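Local coordinates for protein putative enoyl-CoA hydratase (Streptomyces avermitilis, PDB 3GKB) that probably acts as an enoyl-CoA hydratase or a related crotonase-type enzyme on acyl-CoA thioesters, its exact substrate being unknown, at residues P27-V31 with S59-P63; V53-V57 with A206-A210; V92-Q96 with E236-W240; R167-V171 with S185-I189. All coordinates share one frame; numbering follows the deposited sequence.

Contact 1: residues P27-V31 with S59-P63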
loop_
_atom_site.group_PDB
_atom_site.type_symbol
_atom_site.label_atom_id
_atom_site.label_comp_id
_atom_site.label_asym_id
_atom_site.label_seq_id
_atom_site.Cartn_x
_atom_site.Cartn_y
_atom_site.Cartn_z
ATOM N N PRO B 27 -30.987 17.493 2.761
ATOM C CA PRO B 27 -31.788 17.061 1.617
ATOM C C PRO B 27 -31.615 17.925 0.370
ATOM O O PRO B 27 -31.337 19.117 0.474
ATOM C CB PRO B 27 -33.219 17.174 2.136
ATOM C CG PRO B 27 -33.124 17.069 3.564
ATOM C CD PRO B 27 -31.817 17.678 3.962
ATOM N N PRO B 28 -31.816 17.340 -0.823
ATOM C CA PRO B 28 -32.239 15.958 -1.090
ATOM C C PRO B 28 -31.141 14.893 -1.251
ATOM O O PRO B 28 -31.460 13.709 -1.257
ATOM C CB PRO B 28 -33.027 16.098 -2.397
ATOM C CG PRO B 28 -32.369 17.253 -3.094
ATOM C CD PRO B 28 -31.824 18.167 -2.040
ATOM N N VAL B 29 -29.879 15.273 -1.409
ATOM C CA VAL B 29 -28.829 14.276 -1.684
ATOM C C VAL B 29 -27.547 14.477 -0.880
ATOM O O VAL B 29 -26.522 13.911 -1.217
ATOM C CB VAL B 29 -28.443 14.204 -3.196
ATOM C CG1 VAL B 29 -29.634 13.777 -4.041
ATOM C CG2 VAL B 29 -27.921 15.547 -3.668
ATOM N N ASN B 30 -27.615 15.254 0.199
ATOM C CA ASN B 30 -26.442 15.533 1.033
ATOM C C ASN B 30 -25.296 16.173 0.247
ATOM O O ASN B 30 -24.118 15.796 0.388
ATOM C CB ASN B 30 -25.971 14.281 1.785
ATOM C CG ASN B 30 -26.682 14.088 3.119
ATOM O OD1 ASN B 30 -27.791 14.626 3.358
ATOM N ND2 ASN B 30 -26.059 13.303 4.003
ATOM N N VAL B 31 -25.628 17.189 -0.547
ATOM C CA VAL B 31 -24.544 17.970 -1.152
ATOM C C VAL B 31 -23.823 18.720 -0.045
ATOM O O VAL B 31 -24.394 19.022 0.995
ATOM C CB VAL B 31 -24.982 18.959 -2.276
ATOM C CG1 VAL B 31 -25.727 18.258 -3.384
ATOM C CG2 VAL B 31 -25.743 20.112 -1.728
ATOM N N SER B 59 -21.800 9.870 10.166
ATOM C CA SER B 59 -22.722 9.019 9.429
ATOM C C SER B 59 -23.699 9.895 8.652
ATOM O O SER B 59 -23.743 11.117 8.809
ATOM C CB SER B 59 -23.452 8.048 10.375
ATOM O OG SER B 59 -24.347 8.746 11.234
ATOM N N SER B 60 -24.481 9.282 7.781
ATOM C CA SER B 60 -25.474 10.042 7.030
ATOM C C SER B 60 -26.926 9.685 7.382
ATOM O O SER B 60 -27.232 8.521 7.598
ATOM C CB SER B 60 -25.281 9.787 5.541
ATOM O OG SER B 60 -26.258 10.487 4.799
ATOM N N ALA B 61 -27.804 10.681 7.366
ATOM C CA ALA B 61 -29.252 10.454 7.468
ATOM C C ALA B 61 -29.907 10.097 6.116
ATOM O O ALA B 61 -31.059 9.628 6.067
ATOM C CB ALA B 61 -29.921 11.683 8.099
ATOM N N ASP B 62 -29.175 10.299 5.021
ATOM C CA ASP B 62 -29.736 10.080 3.665
ATOM C C ASP B 62 -29.607 8.594 3.309
ATOM O O ASP B 62 -28.521 8.027 3.424
ATOM C CB ASP B 62 -28.982 10.964 2.670
ATOM C CG ASP B 62 -29.559 10.923 1.265
ATOM O OD1 ASP B 62 -29.600 9.833 0.646
ATOM O OD2 ASP B 62 -29.911 12.023 0.766
ATOM N N PRO B 63 -30.712 7.950 2.884
ATOM C CA PRO B 63 -30.640 6.510 2.644
ATOM C C PRO B 63 -29.738 6.066 1.480
ATOM O O PRO B 63 -29.424 4.894 1.412
ATOM C CB PRO B 63 -32.107 6.102 2.367
ATOM C CG PRO B 63 -32.835 7.376 2.045
ATOM C CD PRO B 63 -32.080 8.496 2.721
HETATM O O HOH W 1 -31.313 10.635 -1.519
HETATM O O HOH W 2 -30.205 14.184 2.268
#

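Contact 2: residues V53-V57 with A206-A210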
loop_
_atom_site.group_PDB
_atom_site.type_symbol
_atom_site.label_atom_id
_atom_site.label_comp_id
_atom_site.label_asym_id
_atom_site.label_seq_id
_atom_site.Cartn_x
_atom_site.Cartn_y
_atom_site.Cartn_z
ATOM N N VAL B 53 -15.023 14.455 25.002
ATOM C CA VAL B 53 -15.230 13.707 23.752
ATOM C C VAL B 53 -13.889 13.209 23.233
ATOM O O VAL B 53 -12.952 13.980 23.070
ATOM C CB VAL B 53 -15.932 14.555 22.701
ATOM C CG1 VAL B 53 -16.057 13.767 21.358
ATOM C CG2 VAL B 53 -17.341 14.948 23.202
ATOM N N ARG B 54 -13.817 11.900 23.014
ATOM C CA ARG B 54 -12.588 11.239 22.568
ATOM C C ARG B 54 -12.663 10.635 21.150
ATOM O O ARG B 54 -11.626 10.377 20.524
ATOM C CB ARG B 54 -12.177 10.198 23.611
ATOM C CG ARG B 54 -11.842 10.824 24.979
ATOM C CD ARG B 54 -11.440 9.809 25.992
ATOM N NE ARG B 54 -12.524 8.879 26.313
ATOM C CZ ARG B 54 -13.531 9.131 27.152
ATOM N NH1 ARG B 54 -13.629 10.310 27.766
ATOM N NH2 ARG B 54 -14.472 8.210 27.362
ATOM N N VAL B 55 -13.870 10.381 20.666
ATOM C CA VAL B 55 -14.103 9.743 19.363
ATOM C C VAL B 55 -15.212 10.507 18.702
ATOM O O VAL B 55 -16.176 10.918 19.384
ATOM C CB VAL B 55 -14.496 8.237 19.507
ATOM C CG1 VAL B 55 -14.817 7.613 18.143
ATOM C CG2 VAL B 55 -13.363 7.455 20.240
ATOM N N ILE B 56 -15.111 10.688 17.378
ATOM C CA ILE B 56 -16.205 11.283 16.579
ATOM C C ILE B 56 -16.563 10.300 15.456
ATOM O O ILE B 56 -15.669 9.794 14.764
ATOM C CB ILE B 56 -15.773 12.618 15.934
ATOM C CG1 ILE B 56 -15.449 13.655 17.022
ATOM C CG2 ILE B 56 -16.855 13.111 14.951
ATOM C CD1 ILE B 56 -14.662 14.885 16.521
ATOM N N VAL B 57 -17.849 9.987 15.312
ATOM C CA VAL B 57 -18.315 9.103 14.245
ATOM C C VAL B 57 -19.225 9.902 13.309
ATOM O O VAL B 57 -20.230 10.482 13.745
ATOM C CB VAL B 57 -19.114 7.896 14.744
ATOM C CG1 VAL B 57 -19.508 6.994 13.525
ATOM C CG2 VAL B 57 -18.332 7.067 15.773
ATOM N N ALA B 206 -16.027 2.331 18.097
ATOM C CA ALA B 206 -16.064 3.669 18.714
ATOM C C ALA B 206 -16.060 3.608 20.246
ATOM O O ALA B 206 -15.309 4.322 20.898
ATOM C CB ALA B 206 -17.268 4.501 18.191
ATOM N N ARG B 207 -16.892 2.747 20.800
ATOM C CA ARG B 207 -17.006 2.604 22.241
ATOM C C ARG B 207 -15.765 1.991 22.834
ATOM O O ARG B 207 -15.321 2.445 23.873
ATOM C CB ARG B 207 -18.266 1.825 22.634
ATOM C CG ARG B 207 -19.561 2.634 22.344
ATOM C CD ARG B 207 -19.721 3.957 23.150
ATOM N NE ARG B 207 -19.749 3.682 24.585
ATOM C CZ ARG B 207 -20.835 3.346 25.290
ATOM N NH1 ARG B 207 -20.713 3.095 26.588
ATOM N NH2 ARG B 207 -22.042 3.268 24.714
ATOM N N ASN B 208 -15.168 1.020 22.142
ATOM C CA ASN B 208 -13.910 0.405 22.612
ATOM C C ASN B 208 -12.742 1.388 22.630
ATOM O O ASN B 208 -11.943 1.383 23.568
ATOM C CB ASN B 208 -13.548 -0.837 21.780
ATOM C CG ASN B 208 -14.364 -2.067 22.156
ATOM O OD1 ASN B 208 -15.223 -2.006 23.023
ATOM N ND2 ASN B 208 -14.094 -3.195 21.492
ATOM N N ILE B 209 -12.661 2.249 21.613
ATOM C CA ILE B 209 -11.658 3.279 21.587
ATOM C C ILE B 209 -11.921 4.327 22.661
ATOM O O ILE B 209 -10.984 4.754 23.346
ATOM C CB ILE B 209 -11.477 3.906 20.170
ATOM C CG1 ILE B 209 -10.962 2.826 19.192
ATOM C CG2 ILE B 209 -10.533 5.122 20.235
ATOM C CD1 ILE B 209 -10.884 3.252 17.702
ATOM N N ALA B 210 -13.178 4.743 22.821
ATOM C CA ALA B 210 -13.509 5.737 23.860
ATOM C C ALA B 210 -13.258 5.190 25.279
ATOM O O ALA B 210 -12.957 5.953 26.184
ATOM C CB ALA B 210 -14.956 6.215 23.718
#

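Contact 3: residues V92-Q96 with E236-W240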
loop_
_atom_site.group_PDB
_atom_site.type_symbol
_atom_site.label_atom_id
_atom_site.label_comp_id
_atom_site.label_asym_id
_atom_site.label_seq_id
_atom_site.Cartn_x
_atom_site.Cartn_y
_atom_site.Cartn_z
ATOM N N VAL B 92 -3.595 26.063 2.085
ATOM C CA VAL B 92 -4.702 25.129 1.955
ATOM C C VAL B 92 -5.880 25.927 1.373
ATOM O O VAL B 92 -6.253 26.980 1.903
ATOM C CB VAL B 92 -5.077 24.522 3.346
ATOM C CG1 VAL B 92 -6.418 23.771 3.308
ATOM C CG2 VAL B 92 -3.924 23.694 3.914
ATOM N N ASN B 93 -6.441 25.449 0.264
ATOM C CA ASN B 93 -7.602 26.123 -0.323
ATOM C C ASN B 93 -8.889 25.827 0.434
ATOM O O ASN B 93 -8.917 24.960 1.336
ATOM C CB ASN B 93 -7.700 25.878 -1.827
ATOM C CG ASN B 93 -8.257 24.501 -2.177
ATOM O OD1 ASN B 93 -9.128 23.981 -1.496
ATOM N ND2 ASN B 93 -7.796 23.949 -3.292
ATOM N N VAL B 94 -9.940 26.549 0.060
ATOM C CA VAL B 94 -11.226 26.522 0.781
ATOM C C VAL B 94 -11.856 25.112 0.841
ATOM O O VAL B 94 -12.485 24.744 1.816
ATOM C CB VAL B 94 -12.221 27.587 0.200
ATOM C CG1 VAL B 94 -12.787 27.156 -1.154
ATOM C CG2 VAL B 94 -13.338 27.858 1.179
ATOM N N PHE B 95 -11.642 24.311 -0.211
ATOM C CA PHE B 95 -12.143 22.956 -0.256
ATOM C C PHE B 95 -11.278 21.965 0.504
ATOM O O PHE B 95 -11.796 21.094 1.231
ATOM C CB PHE B 95 -12.332 22.562 -1.706
ATOM C CG PHE B 95 -13.318 23.444 -2.401
ATOM C CD1 PHE B 95 -14.666 23.379 -2.047
ATOM C CD2 PHE B 95 -12.909 24.394 -3.318
ATOM C CE1 PHE B 95 -15.597 24.218 -2.640
ATOM C CE2 PHE B 95 -13.846 25.245 -3.915
ATOM C CZ PHE B 95 -15.187 25.148 -3.575
ATOM N N GLN B 96 -9.964 22.081 0.323
ATOM C CA GLN B 96 -9.005 21.297 1.094
ATOM C C GLN B 96 -9.174 21.534 2.589
ATOM O O GLN B 96 -8.906 20.645 3.379
ATOM C CB GLN B 96 -7.576 21.634 0.667
ATOM C CG GLN B 96 -7.266 21.257 -0.789
ATOM C CD GLN B 96 -5.949 21.837 -1.294
ATOM O OE1 GLN B 96 -5.443 22.839 -0.751
ATOM N NE2 GLN B 96 -5.395 21.230 -2.354
ATOM N N GLU B 236 -1.691 20.213 -6.105
ATOM C CA GLU B 236 -3.053 19.883 -6.492
ATOM C C GLU B 236 -3.845 21.154 -6.716
ATOM O O GLU B 236 -4.540 21.266 -7.715
ATOM C CB GLU B 236 -3.737 18.947 -5.466
ATOM C CG GLU B 236 -5.235 18.746 -5.691
ATOM C CD GLU B 236 -5.951 18.163 -4.481
ATOM O OE1 GLU B 236 -6.558 18.977 -3.743
ATOM O OE2 GLU B 236 -5.892 16.914 -4.253
ATOM N N ASN B 237 -3.734 22.113 -5.789
ATOM C CA ASN B 237 -4.420 23.379 -5.929
ATOM C C ASN B 237 -4.100 24.090 -7.244
ATOM O O ASN B 237 -5.014 24.622 -7.914
ATOM C CB ASN B 237 -4.094 24.311 -4.767
ATOM C CG ASN B 237 -4.725 25.651 -4.943
ATOM O OD1 ASN B 237 -5.950 25.794 -4.847
ATOM N ND2 ASN B 237 -3.915 26.628 -5.344
ATOM N N ASP B 238 -2.819 24.102 -7.610
ATOM C CA ASP B 238 -2.371 24.783 -8.829
ATOM C C ASP B 238 -2.959 24.094 -10.067
ATOM O O ASP B 238 -3.406 24.749 -11.025
ATOM C CB ASP B 238 -0.841 24.785 -8.917
ATOM C CG ASP B 238 -0.199 25.719 -7.910
ATOM O OD1 ASP B 238 -0.895 26.622 -7.398
ATOM O OD2 ASP B 238 0.996 25.545 -7.607
ATOM N N ALA B 239 -2.923 22.768 -10.057
ATOM C CA ALA B 239 -3.431 21.987 -11.177
ATOM C C ALA B 239 -4.942 22.151 -11.298
ATOM O O ALA B 239 -5.460 22.320 -12.399
ATOM C CB ALA B 239 -3.050 20.497 -11.012
ATOM N N TRP B 240 -5.635 22.131 -10.156
ATOM C CA TRP B 240 -7.082 22.253 -10.107
ATOM C C TRP B 240 -7.529 23.645 -10.555
ATOM O O TRP B 240 -8.419 23.775 -11.398
ATOM C CB TRP B 240 -7.547 21.967 -8.690
ATOM C CG TRP B 240 -8.956 22.341 -8.315
ATOM C CD1 TRP B 240 -10.117 21.621 -8.543
ATOM C CD2 TRP B 240 -9.337 23.489 -7.577
ATOM N NE1 TRP B 240 -11.183 22.260 -7.968
ATOM C CE2 TRP B 240 -10.731 23.409 -7.364
ATOM C CE3 TRP B 240 -8.625 24.570 -7.033
ATOM C CZ2 TRP B 240 -11.431 24.390 -6.677
ATOM C CZ3 TRP B 240 -9.323 25.547 -6.338
ATOM C CH2 TRP B 240 -10.710 25.459 -6.179
#

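Contact 4: residues R167-V171 with S185-I189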
loop_
_atom_site.group_PDB
_atom_site.type_symbol
_atom_site.label_atom_id
_atom_site.label_comp_id
_atom_site.label_asym_id
_atom_site.label_seq_id
_atom_site.Cartn_x
_atom_site.Cartn_y
_atom_site.Cartn_z
ATOM N N ARG B 167 -2.852 3.591 -8.687
ATOM C CA ARG B 167 -4.258 3.514 -8.372
ATOM C C ARG B 167 -4.953 4.856 -8.160
ATOM O O ARG B 167 -6.129 4.966 -8.455
ATOM C CB ARG B 167 -4.490 2.557 -7.190
ATOM C CG ARG B 167 -4.310 1.096 -7.613
ATOM C CD ARG B 167 -4.284 0.152 -6.434
ATOM N NE ARG B 167 -4.531 -1.226 -6.844
ATOM C CZ ARG B 167 -4.321 -2.295 -6.062
ATOM N NH1 ARG B 167 -3.833 -2.162 -4.819
ATOM N NH2 ARG B 167 -4.587 -3.497 -6.532
ATOM N N ALA B 168 -4.247 5.867 -7.682
ATOM C CA ALA B 168 -4.768 7.207 -7.580
ATOM C C ALA B 168 -5.132 7.757 -8.959
ATOM O O ALA B 168 -6.194 8.349 -9.119
ATOM C CB ALA B 168 -3.763 8.137 -6.872
ATOM N N LEU B 169 -4.252 7.562 -9.940
ATOM C CA LEU B 169 -4.525 8.032 -11.309
ATOM C C LEU B 169 -5.698 7.271 -11.901
ATOM O O LEU B 169 -6.544 7.836 -12.587
ATOM C CB LEU B 169 -3.303 7.827 -12.202
ATOM C CG LEU B 169 -2.208 8.878 -12.097
ATOM C CD1 LEU B 169 -1.000 8.335 -12.858
ATOM C CD2 LEU B 169 -2.671 10.273 -12.656
ATOM N N GLU B 170 -5.746 5.958 -11.636
ATOM C CA GLU B 170 -6.884 5.167 -12.053
ATOM C C GLU B 170 -8.178 5.738 -11.440
ATOM O O GLU B 170 -9.156 5.947 -12.155
ATOM C CB GLU B 170 -6.717 3.696 -11.660
ATOM C CG GLU B 170 -7.934 2.824 -12.052
ATOM C CD GLU B 170 -7.931 1.438 -11.381
ATOM O OE1 GLU B 170 -7.000 1.115 -10.610
ATOM O OE2 GLU B 170 -8.901 0.707 -11.592
ATOM N N VAL B 171 -8.194 5.960 -10.137
ATOM C CA VAL B 171 -9.443 6.445 -9.484
ATOM C C VAL B 171 -9.854 7.776 -10.091
ATOM O O VAL B 171 -11.012 7.971 -10.450
ATOM C CB VAL B 171 -9.315 6.514 -7.949
ATOM C CG1 VAL B 171 -10.474 7.311 -7.314
ATOM C CG2 VAL B 171 -9.262 5.093 -7.365
ATOM N N SER B 185 -9.735 -3.119 -0.737
ATOM C CA SER B 185 -8.540 -3.809 -1.214
ATOM C C SER B 185 -7.455 -2.803 -1.669
ATOM O O SER B 185 -6.277 -3.066 -1.484
ATOM C CB SER B 185 -8.835 -4.855 -2.300
ATOM O OG SER B 185 -9.233 -4.238 -3.468
ATOM N N TYR B 186 -7.867 -1.647 -2.203
ATOM C CA TYR B 186 -6.950 -0.560 -2.588
ATOM C C TYR B 186 -6.362 0.173 -1.370
ATOM O O TYR B 186 -5.281 0.733 -1.455
ATOM C CB TYR B 186 -7.657 0.450 -3.501
ATOM C CG TYR B 186 -7.734 0.080 -4.985
ATOM C CD1 TYR B 186 -7.683 -1.250 -5.430
ATOM C CD2 TYR B 186 -7.870 1.067 -5.936
ATOM C CE1 TYR B 186 -7.749 -1.539 -6.764
ATOM C CE2 TYR B 186 -7.937 0.776 -7.267
ATOM C CZ TYR B 186 -7.872 -0.536 -7.685
ATOM O OH TYR B 186 -7.911 -0.831 -9.034
ATOM N N GLY B 187 -7.079 0.185 -0.251
ATOM C CA GLY B 187 -6.650 0.868 0.941
ATOM C C GLY B 187 -7.233 2.271 1.062
ATOM O O GLY B 187 -6.826 3.021 1.949
ATOM N N TRP B 188 -8.200 2.599 0.197
ATOM C CA TRP B 188 -8.912 3.902 0.211
ATOM C C TRP B 188 -9.751 4.034 1.482
ATOM O O TRP B 188 -9.884 5.124 2.056
ATOM C CB TRP B 188 -9.808 3.989 -1.014
ATOM C CG TRP B 188 -10.285 5.341 -1.442
ATOM C CD1 TRP B 188 -10.092 6.544 -0.813
ATOM C CD2 TRP B 188 -11.066 5.620 -2.602
ATOM N NE1 TRP B 188 -10.696 7.552 -1.532
ATOM C CE2 TRP B 188 -11.281 7.012 -2.645
ATOM C CE3 TRP B 188 -11.568 4.833 -3.638
ATOM C CZ2 TRP B 188 -11.991 7.628 -3.676
ATOM C CZ3 TRP B 188 -12.285 5.450 -4.659
ATOM C CH2 TRP B 188 -12.500 6.825 -4.656
ATOM N N ILE B 189 -10.292 2.911 1.927
ATOM C CA ILE B 189 -10.948 2.820 3.233
ATOM C C ILE B 189 -10.353 1.660 4.017
ATOM O O ILE B 189 -9.606 0.835 3.470
ATOM C CB ILE B 189 -12.478 2.612 3.105
ATOM C CG1 ILE B 189 -12.776 1.271 2.413
ATOM C CG2 ILE B 189 -13.108 3.776 2.382
ATOM C CD1 ILE B 189 -14.269 0.955 2.247
HETATM O O HOH W 3 -2.960 0.070 -3.430
#

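Contact 1: residues P27-V31 with S59-P63
With its CG trans to the backbone nitrogen (chi1 -175°), D62 sends its carboxylate past the N30 amide toward P28 O and V29 CA, while the backbone sets its CB beside N30; S60 has the same torsion (178°), and its OG arrives next to N30 ND2. N30 and D62 run past one another in opposite senses, with D62 CB 3.9 Å from N30 CG. Contact between the polar ends is largely made through water. Water 2 lies between N30 OD1, at 2.7 Å, and D62 OD2 and can donate to either, as water 1 can to D62 OD1 and the carbonyl oxygen of P28, the residue that follows a cis peptide. P27-V31 follows strand 19-24, and S59-P63 is the end of the parallel strand 55-60 and the loop beyond it; helix 34-48 joins the strands in a beta-alpha-beta crossover. S60 OG accepts from D62 N at 2.9 Å, an ST turn that shapes the exit from strand 55-60, and also hydrogen-bonds to the carbonyl of F65. Although N30 ND2 lies close to this hydroxyl, the angle is too poor for a bond, and its protons go to the carbonyls of L24 and F66. Replacing N30 by an alanine would probably leave those carbonyls without their donor and N26 N without its acceptor. D62 OD1 also receives the backbone N-H groups of E64 and F65.

Contact 2: residues V53-V57 with A206-A210
The guanidinium of R54 meets A210 at its edge: the carbonyl oxygen of A210 lies near the plane of the group and is gripped side-on by two nitrogens. R54 NE reaches A210 O at 3.0 Å in the carbonyl plane, on a lone pair, with a C=O...N angle of 133°, whereas R54 NH2, also 3.0 Å from A210 O, comes from above that plane. A bend at chi3 (-64°) in the arginine chain turns this edge to the helix end. Beyond the arginine the contact is apolar. V55 presses both methyls against one side of the helix: CG1 faces the CB of A206 at 4.0 Å, while CG2 meets CG2 of I209 at 3.7 Å and also touches A210. Farther along the strand, V57 CG2 lies 3.7 Å from A206 CB. The alanine methyls allow a close approach, 8.9 Å between the axes of the short segments; the helix runs nearly antiparallel to the strand (166°). This is helix-on-sheet packing in the crotonase fold, covering part of one face of the main sheet; I110 of the next strand adds to the cover of V55 and A206, and L173 of the second subunit packs on I209. A210 O belongs to the last residue of the helix, where the backbone dipole has its negative end. The positive guanidinium seated there would probably offset that dipole, and by supplying two donors to A210 O it ties the last turn of the helix to the residue just before strand 55-60.

Contact 3: residues V92-Q96 with E236-W240
Q96 and E236 form the buried, close-fitting side, where Q96 NE2 gives a nearly straight bond (172°) to E236 OE1 at 2.9 Å. The oxygen lies in the amide plane of Q96, but the amide arrives from above the carboxylate plane. G154 N also donates to OE1, T156 OG1 bonds to OE2, and Q96 NE2 gives its other proton to L233 O. Alongside, N93 ND2 donates to N237 OD1 at 3.0 Å and to G152 O. N93 and Q96 make a capping box at the start of helix 96-103: with N93 CG between its own backbone N and carbonyl carbon (chi1 78°), OD1 turns back to accept from Q96 N at 2.8 Å, and N93 N bonds in return to Q96 OE1. A leucine in place of Q96 would probably leave the backbone N-H of N93 and the carbonyl of L233 without their mates and E236 OE1 with one donor fewer, weakening the cap. On the looser, partly exposed side F95 and W240 meet obliquely, ring planes at 72° and centroids 5.7 Å apart, touching mainly through F95 CD2 and W240 CZ2 at 3.7 Å. F95 also rests against M37, L81 and V70, while W240 meets F244 edge-to-face.

Contact 4: residues R167-V171 with S185-I189
R167 lies flat over one face of the Y186 ring, the guanidinium and ring planes only 19° apart and their centres separated by 4.1 Å. Its aliphatic part shares the face: R167 CD stands almost on the ring normal, 3.5 Å from the Y186 centroid, a CH-pi contact made possible by a chain extended from CG to NE. E170 instead comes to the ring's edge, crossing Y186 at about a right angle, and Y186 OH donates to E170 OE1 at 2.7 Å on the syn side of the carboxylate. V171 and W188 come from opposite directions and meet at CG1 and CH2, 3.4 Å apart. Between the aromatics, G187 takes positive phi as the C-prime residue of a Schellman motif that ends helix 180-186, and water 3 ties R167 NH1 to Y186 O. The polar ends meet the third subunit: R191 there forms a salt bridge with E170 and bonds to Y186 OH, and R167 NH2 binds the A184 and N190 carbonyls of that chain. This salt bridge and the bonds to OE1 from Y186 OH and from N190 ND2 of that chain probably favour the ionised carboxylate, fixing Y186 within a charge network across the subunit boundary.

Contacts 1 and 2 share strand 55-60, one near each end, their centres 23 Å apart. Contacts 3 and 4 lie 20 Å apart between centres, and each meets the third subunit; contacts 2 and 4 both touch the second. Contacts 2 and 3 are the most distant, at 31 Å between centres. Near the likely active site, N30 of contact 1 makes a backbone hydrogen bond with A68, which by alignment with crotonases probably supplies an oxyanion-hole amide; V70, two residues on, packs on F95 of contact 3. These two contacts, about 10 Å apart at their nearest atoms, thus probably border the same pocket, whereas contact 2 packs a helix on the main sheet and contact 4 lies at the third-subunit boundary.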